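Hydrogen peroxide-inducible genes activator (Corynebacterium glutamicum, PDB 6G1D) probably senses hydrogen peroxide and, as a LysR-type transcription factor, switches on genes in response. Local coordinates at residues B[195-209]-B[240-254]. The protein carries 1 engineered substitution. Numbering follows the deposited sequence.
Engineered in segment 195-209: Ser208 (natural residue Cys). With SO4 (sulfate ion), chain M.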
loop_
_atom_site.group_PDB
_atom_site.type_symbol
_atom_site.label_atom_id
_atom_site.label_comp_id
_atom_site.label_asym_id
_atom_site.label_seq_id
_atom_site.Cartn_x
_atom_site.Cartn_y
_atom_site.Cartn_z
ATOM N N LEU B 195 13.096 32.637 -8.538
ATOM C CA LEU B 195 12.813 31.356 -7.871
ATOM C C LEU B 195 13.694 31.110 -6.629
ATOM O O LEU B 195 13.247 30.475 -5.678
ATOM C CB LEU B 195 12.925 30.212 -8.869
ATOM C CG LEU B 195 11.815 30.189 -9.934
ATOM C CD1 LEU B 195 12.136 29.234 -11.082
ATOM C CD2 LEU B 195 10.462 29.832 -9.323
ATOM N N GLU B 196 14.872 31.701 -6.618
ATOM C CA GLU B 196 15.788 31.594 -5.504
ATOM C C GLU B 196 15.182 32.190 -4.246
ATOM O O GLU B 196 15.446 31.743 -3.155
ATOM C CB GLU B 196 17.083 32.313 -5.832
ATOM C CG GLU B 196 18.321 31.625 -5.295
ATOM C CD GLU B 196 18.338 31.534 -3.788
ATOM O OE1 GLU B 196 18.794 30.508 -3.249
ATOM O OE2 GLU B 196 17.885 32.492 -3.141
ATOM N N ASP B 197 14.409 33.244 -4.422
ATOM C CA ASP B 197 13.792 33.961 -3.329
ATOM C C ASP B 197 12.488 33.358 -2.828
ATOM O O ASP B 197 11.864 33.951 -1.940
ATOM C CB ASP B 197 13.526 35.411 -3.761
ATOM C CG ASP B 197 14.786 36.143 -4.183
ATOM O OD1 ASP B 197 15.886 35.853 -3.644
ATOM O OD2 ASP B 197 14.634 37.028 -5.054
ATOM N N LEU B 198 12.053 32.235 -3.397
ATOM C CA LEU B 198 10.827 31.570 -2.953
ATOM C C LEU B 198 11.177 30.346 -2.151
ATOM O O LEU B 198 12.155 29.653 -2.459
ATOM C CB LEU B 198 9.971 31.146 -4.166
ATOM C CG LEU B 198 9.568 32.316 -5.066
ATOM C CD1 LEU B 198 8.783 31.855 -6.268
ATOM C CD2 LEU B 198 8.748 33.311 -4.285
ATOM N N ASP B 199 10.386 30.076 -1.114
ATOM C CA ASP B 199 10.382 28.757 -0.486
ATOM C C ASP B 199 9.322 27.970 -1.227
ATOM O O ASP B 199 8.141 28.114 -0.916
ATOM C CB ASP B 199 10.060 28.848 1.016
ATOM C CG ASP B 199 11.170 29.532 1.804
ATOM O OD1 ASP B 199 10.833 30.361 2.668
ATOM O OD2 ASP B 199 12.377 29.273 1.538
ATOM N N LEU B 200 9.747 27.163 -2.188
ATOM C CA LEU B 200 8.807 26.424 -3.027
ATOM C C LEU B 200 8.190 25.264 -2.281
ATOM O O LEU B 200 8.908 24.477 -1.669
ATOM C CB LEU B 200 9.490 25.924 -4.305
ATOM C CG LEU B 200 9.961 27.011 -5.247
ATOM C CD1 LEU B 200 10.804 26.349 -6.349
ATOM C CD2 LEU B 200 8.757 27.787 -5.807
ATOM N N LEU B 201 6.860 25.175 -2.318
ATOM C CA LEU B 201 6.118 24.000 -1.840
ATOM C C LEU B 201 5.680 23.276 -3.076
ATOM O O LEU B 201 4.943 23.824 -3.902
ATOM C CB LEU B 201 4.899 24.400 -1.019
ATOM C CG LEU B 201 5.193 25.280 0.171
ATOM C CD1 LEU B 201 3.957 25.964 0.722
ATOM C CD2 LEU B 201 5.817 24.457 1.266
ATOM N N LEU B 202 6.114 22.040 -3.203
ATOM C CA LEU B 202 5.881 21.222 -4.392
ATOM C C LEU B 202 5.093 19.982 -4.000
ATOM O O LEU B 202 5.105 19.518 -2.844
ATOM C CB LEU B 202 7.205 20.804 -5.031
ATOM C CG LEU B 202 8.162 21.962 -5.416
ATOM C CD1 LEU B 202 9.477 21.460 -5.974
ATOM C CD2 LEU B 202 7.498 22.873 -6.437
ATOM N N LEU B 203 4.392 19.442 -4.993
ATOM C CA LEU B 203 3.813 18.132 -4.870
ATOM C C LEU B 203 5.002 17.141 -4.756
ATOM O O LEU B 203 6.137 17.489 -5.134
ATOM C CB LEU B 203 2.987 17.847 -6.103
ATOM C CG LEU B 203 1.759 18.718 -6.339
ATOM C CD1 LEU B 203 1.126 18.356 -7.686
ATOM C CD2 LEU B 203 0.797 18.625 -5.152
ATOM N N ASP B 204 4.764 15.945 -4.240
ATOM C CA ASP B 204 5.849 14.944 -4.107
ATOM C C ASP B 204 6.362 14.491 -5.488
ATOM O O ASP B 204 5.789 14.849 -6.524
ATOM C CB ASP B 204 5.423 13.742 -3.254
ATOM C CG ASP B 204 4.300 12.969 -3.878
ATOM O OD1 ASP B 204 3.155 13.312 -3.536
ATOM O OD2 ASP B 204 4.535 12.114 -4.770
ATOM N N ASP B 205 7.442 13.709 -5.478
ATOM C CA ASP B 205 8.176 13.261 -6.677
ATOM C C ASP B 205 7.369 12.450 -7.709
ATOM O O ASP B 205 7.805 12.315 -8.843
ATOM C CB ASP B 205 9.362 12.330 -6.238
ATOM C CG ASP B 205 10.407 13.029 -5.436
ATOM O OD1 ASP B 205 10.178 14.131 -4.914
ATOM O OD2 ASP B 205 11.527 12.473 -5.340
ATOM N N GLY B 206 6.235 11.874 -7.314
ATOM C CA GLY B 206 5.377 11.153 -8.244
ATOM C C GLY B 206 4.627 12.017 -9.272
ATOM O O GLY B 206 4.076 11.484 -10.239
ATOM N N HIS B 207 4.610 13.337 -9.083
ATOM C CA HIS B 207 3.861 14.249 -9.950
ATOM C C HIS B 207 4.805 14.886 -10.949
ATOM O O HIS B 207 5.866 15.395 -10.574
ATOM C CB HIS B 207 3.182 15.315 -9.087
ATOM C CG HIS B 207 2.155 14.755 -8.156
ATOM N ND1 HIS B 207 0.810 14.653 -8.476
ATOM C CD2 HIS B 207 2.286 14.226 -6.916
ATOM C CE1 HIS B 207 0.153 14.137 -7.447
ATOM N NE2 HIS B 207 1.025 13.857 -6.495
ATOM N N SER B 208 4.442 14.873 -12.223
ATOM C CA SER B 208 5.272 15.530 -13.262
ATOM C C SER B 208 5.452 17.060 -13.032
ATOM O O SER B 208 6.468 17.641 -13.430
ATOM C CB SER B 208 4.693 15.283 -14.671
ATOM O OG SER B 208 3.388 15.853 -14.801
ATOM N N LEU B 209 4.483 17.696 -12.382
ATOM C CA LEU B 209 4.608 19.113 -12.052
ATOM C C LEU B 209 5.799 19.380 -11.101
ATOM O O LEU B 209 6.489 20.395 -11.244
ATOM C CB LEU B 209 3.312 19.663 -11.430
ATOM C CG LEU B 209 3.282 21.167 -11.175
ATOM C CD1 LEU B 209 3.490 21.933 -12.467
ATOM C CD2 LEU B 209 1.961 21.558 -10.494
ATOM N N VAL B 240 -1.642 22.356 -1.144
ATOM C CA VAL B 240 -0.539 23.297 -1.302
ATOM C C VAL B 240 -1.078 24.747 -1.156
ATOM O O VAL B 240 -0.452 25.555 -0.475
ATOM C CB VAL B 240 0.197 23.103 -2.646
ATOM C CG1 VAL B 240 1.239 24.184 -2.928
ATOM C CG2 VAL B 240 0.892 21.728 -2.619
ATOM N N MET B 241 -2.234 25.045 -1.741
ATOM C CA MET B 241 -2.811 26.387 -1.669
ATOM C C MET B 241 -3.103 26.783 -0.228
ATOM O O MET B 241 -2.853 27.915 0.140
ATOM C CB MET B 241 -4.091 26.496 -2.499
ATOM C CG MET B 241 -3.903 26.351 -4.006
ATOM S SD MET B 241 -2.794 27.506 -4.839
ATOM C CE MET B 241 -1.408 26.464 -5.134
ATOM N N GLN B 242 -3.565 25.857 0.604
ATOM C CA GLN B 242 -3.793 26.153 2.012
ATOM C C GLN B 242 -2.482 26.480 2.730
ATOM O O GLN B 242 -2.436 27.350 3.611
ATOM C CB GLN B 242 -4.503 25.006 2.753
ATOM C CG GLN B 242 -5.744 24.389 2.116
ATOM C CD GLN B 242 -6.892 25.408 1.905
ATOM O OE1 GLN B 242 -6.661 26.532 1.478
ATOM N NE2 GLN B 242 -8.122 25.021 2.235
ATOM N N LEU B 243 -1.419 25.781 2.362
ATOM C CA LEU B 243 -0.080 26.040 2.953
ATOM C C LEU B 243 0.411 27.410 2.516
ATOM O O LEU B 243 1.002 28.124 3.315
ATOM C CB LEU B 243 0.937 24.928 2.594
ATOM C CG LEU B 243 0.466 23.539 3.035
ATOM C CD1 LEU B 243 1.408 22.452 2.564
ATOM C CD2 LEU B 243 0.316 23.405 4.541
ATOM N N VAL B 244 0.159 27.771 1.253
ATOM C CA VAL B 244 0.567 29.071 0.724
ATOM C C VAL B 244 -0.193 30.182 1.445
ATOM O O VAL B 244 0.421 31.178 1.852
ATOM C CB VAL B 244 0.368 29.172 -0.802
ATOM C CG1 VAL B 244 0.607 30.603 -1.276
ATOM C CG2 VAL B 244 1.291 28.229 -1.548
ATOM N N VAL B 245 -1.505 30.012 1.636
ATOM C CA VAL B 245 -2.322 31.017 2.360
ATOM C C VAL B 245 -1.787 31.215 3.764
ATOM O O VAL B 245 -1.696 32.313 4.255
ATOM C CB VAL B 245 -3.815 30.594 2.429
ATOM C CG1 VAL B 245 -4.612 31.444 3.403
ATOM C CG2 VAL B 245 -4.455 30.651 1.063
ATOM N N ALA B 246 -1.410 30.123 4.406
ATOM C CA ALA B 246 -0.847 30.140 5.771
ATOM C C ALA B 246 0.587 30.675 5.871
ATOM O O ALA B 246 1.138 30.678 6.974
ATOM C CB ALA B 246 -0.942 28.758 6.403
ATOM N N GLY B 247 1.185 31.109 4.753
ATOM C CA GLY B 247 2.540 31.694 4.741
ATOM C C GLY B 247 3.698 30.680 4.837
ATOM O O GLY B 247 4.795 31.055 5.145
ATOM N N LEU B 248 3.450 29.413 4.529
ATOM C CA LEU B 248 4.485 28.386 4.605
ATOM C C LEU B 248 5.354 28.309 3.353
ATOM O O LEU B 248 6.327 27.590 3.353
ATOM C CB LEU B 248 3.876 27.019 4.923
ATOM C CG LEU B 248 3.338 26.879 6.345
ATOM C CD1 LEU B 248 2.221 27.784 6.796
ATOM C CD2 LEU B 248 2.927 25.436 6.553
ATOM N N GLY B 249 5.011 29.050 2.307
ATOM C CA GLY B 249 5.746 28.977 1.050
ATOM C C GLY B 249 4.954 29.484 -0.144
ATOM O O GLY B 249 3.852 30.022 -0.000
ATOM N N SER B 250 5.548 29.351 -1.313
ATOM C CA SER B 250 4.954 29.745 -2.572
ATOM C C SER B 250 4.963 28.548 -3.494
ATOM O O SER B 250 5.651 27.541 -3.212
ATOM C CB SER B 250 5.792 30.867 -3.183
ATOM O OG SER B 250 5.807 32.009 -2.338
ATOM N N THR B 251 4.255 28.635 -4.623
ATOM C CA THR B 251 4.306 27.552 -5.613
ATOM C C THR B 251 4.073 28.046 -7.028
ATOM O O THR B 251 3.900 29.243 -7.262
ATOM C CB THR B 251 3.359 26.391 -5.208
ATOM O OG1 THR B 251 3.746 25.164 -5.861
ATOM C CG2 THR B 251 1.913 26.728 -5.538
ATOM N N LEU B 252 4.161 27.115 -7.971
ATOM C CA LEU B 252 3.749 27.363 -9.359
ATOM C C LEU B 252 2.627 26.378 -9.718
ATOM O O LEU B 252 2.687 25.225 -9.339
ATOM C CB LEU B 252 4.888 27.236 -10.342
ATOM C CG LEU B 252 5.906 28.376 -10.427
ATOM C CD1 LEU B 252 6.761 28.496 -9.161
ATOM C CD2 LEU B 252 6.791 28.242 -11.640
ATOM N N VAL B 253 1.604 26.870 -10.401
ATOM C CA VAL B 253 0.526 26.019 -10.883
ATOM C C VAL B 253 0.296 26.262 -12.381
ATOM O O VAL B 253 0.632 27.315 -12.925
ATOM C CB VAL B 253 -0.780 26.183 -10.097
ATOM C CG1 VAL B 253 -0.536 25.904 -8.624
ATOM C CG2 VAL B 253 -1.416 27.551 -10.327
ATOM N N PRO B 254 -0.270 25.262 -13.065
ATOM C CA PRO B 254 -0.659 25.489 -14.463
ATOM C C PRO B 254 -1.799 26.473 -14.541
ATOM O O PRO B 254 -2.645 26.475 -13.651
ATOM C CB PRO B 254 -1.136 24.111 -14.929
ATOM C CG PRO B 254 -0.724 23.163 -13.857
ATOM C CD PRO B 254 -0.625 23.910 -12.597
HETATM S S SO4 M . 0.959 15.390 -12.295
HETATM O O1 SO4 M . -0.306 16.113 -13.099
HETATM O O2 SO4 M . 1.715 14.036 -13.010
HETATM O O3 SO4 M . 2.004 16.672 -12.092
HETATM O O4 SO4 M . 0.291 14.900 -10.907
HETATM O O HOH W 1 7.993 31.969 -0.533
#
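Leu203 touches Val240 through one methyl, CD2, at 4.0 Å from Val240 CG2, the side chains crossing at about a right angle; its other methyl, CD1, lies 3.6 Å above one face of the His207 ring, offset toward the rim. Asp204 O sits at the ring's edge, in plane, and sulfate O4, near the plane, takes a bond from His207 ND1 whose very short length is doubtful. His207 is the N-cap of helix 208-219, and the backbone N-H groups of Ser208 (engineered from Cys) and Leu209 also grip the sulfate, an anion at a helix start that probably came from the crystallisation liquor.

Earlier in the same segment, an extended chain runs along the edge of a sheet. In this PBP-like domain, strand 251-254 borders the mixed sheet beside strand 164-179, and Leu200 adds a single parallel bridge to Ser250, just ahead of that strand. Ser250 N donates to Asp199 O (2.9 Å), and Leu201 N returns a bond to Ser250 O (2.8 Å). A water joins Asp199 N to Ser250 OG.

A side chain adds a third bond beside the bridge: Thr251 OG1, anti to its own N (chi1 -159°), donates to Leu201 O at 2.7 Å, nearly straight on to the carbonyl. Leu201 turns its side chain to helix 237-245, CD1 pressing on Gly249 CA (3.5 Å) and Leu243 CB (3.7 Å), where Gly249 presents bare backbone. On the other side of the bridge, Leu252 CD1 touches both Leu195 CD2 and Leu200 CD2, the three methyls forming a compact triangle, while Leu216 of helix 208-219 also packs against Leu252. Leu209 CD2 reaches the proline ring of Pro254 at CD, 4.1 Å away.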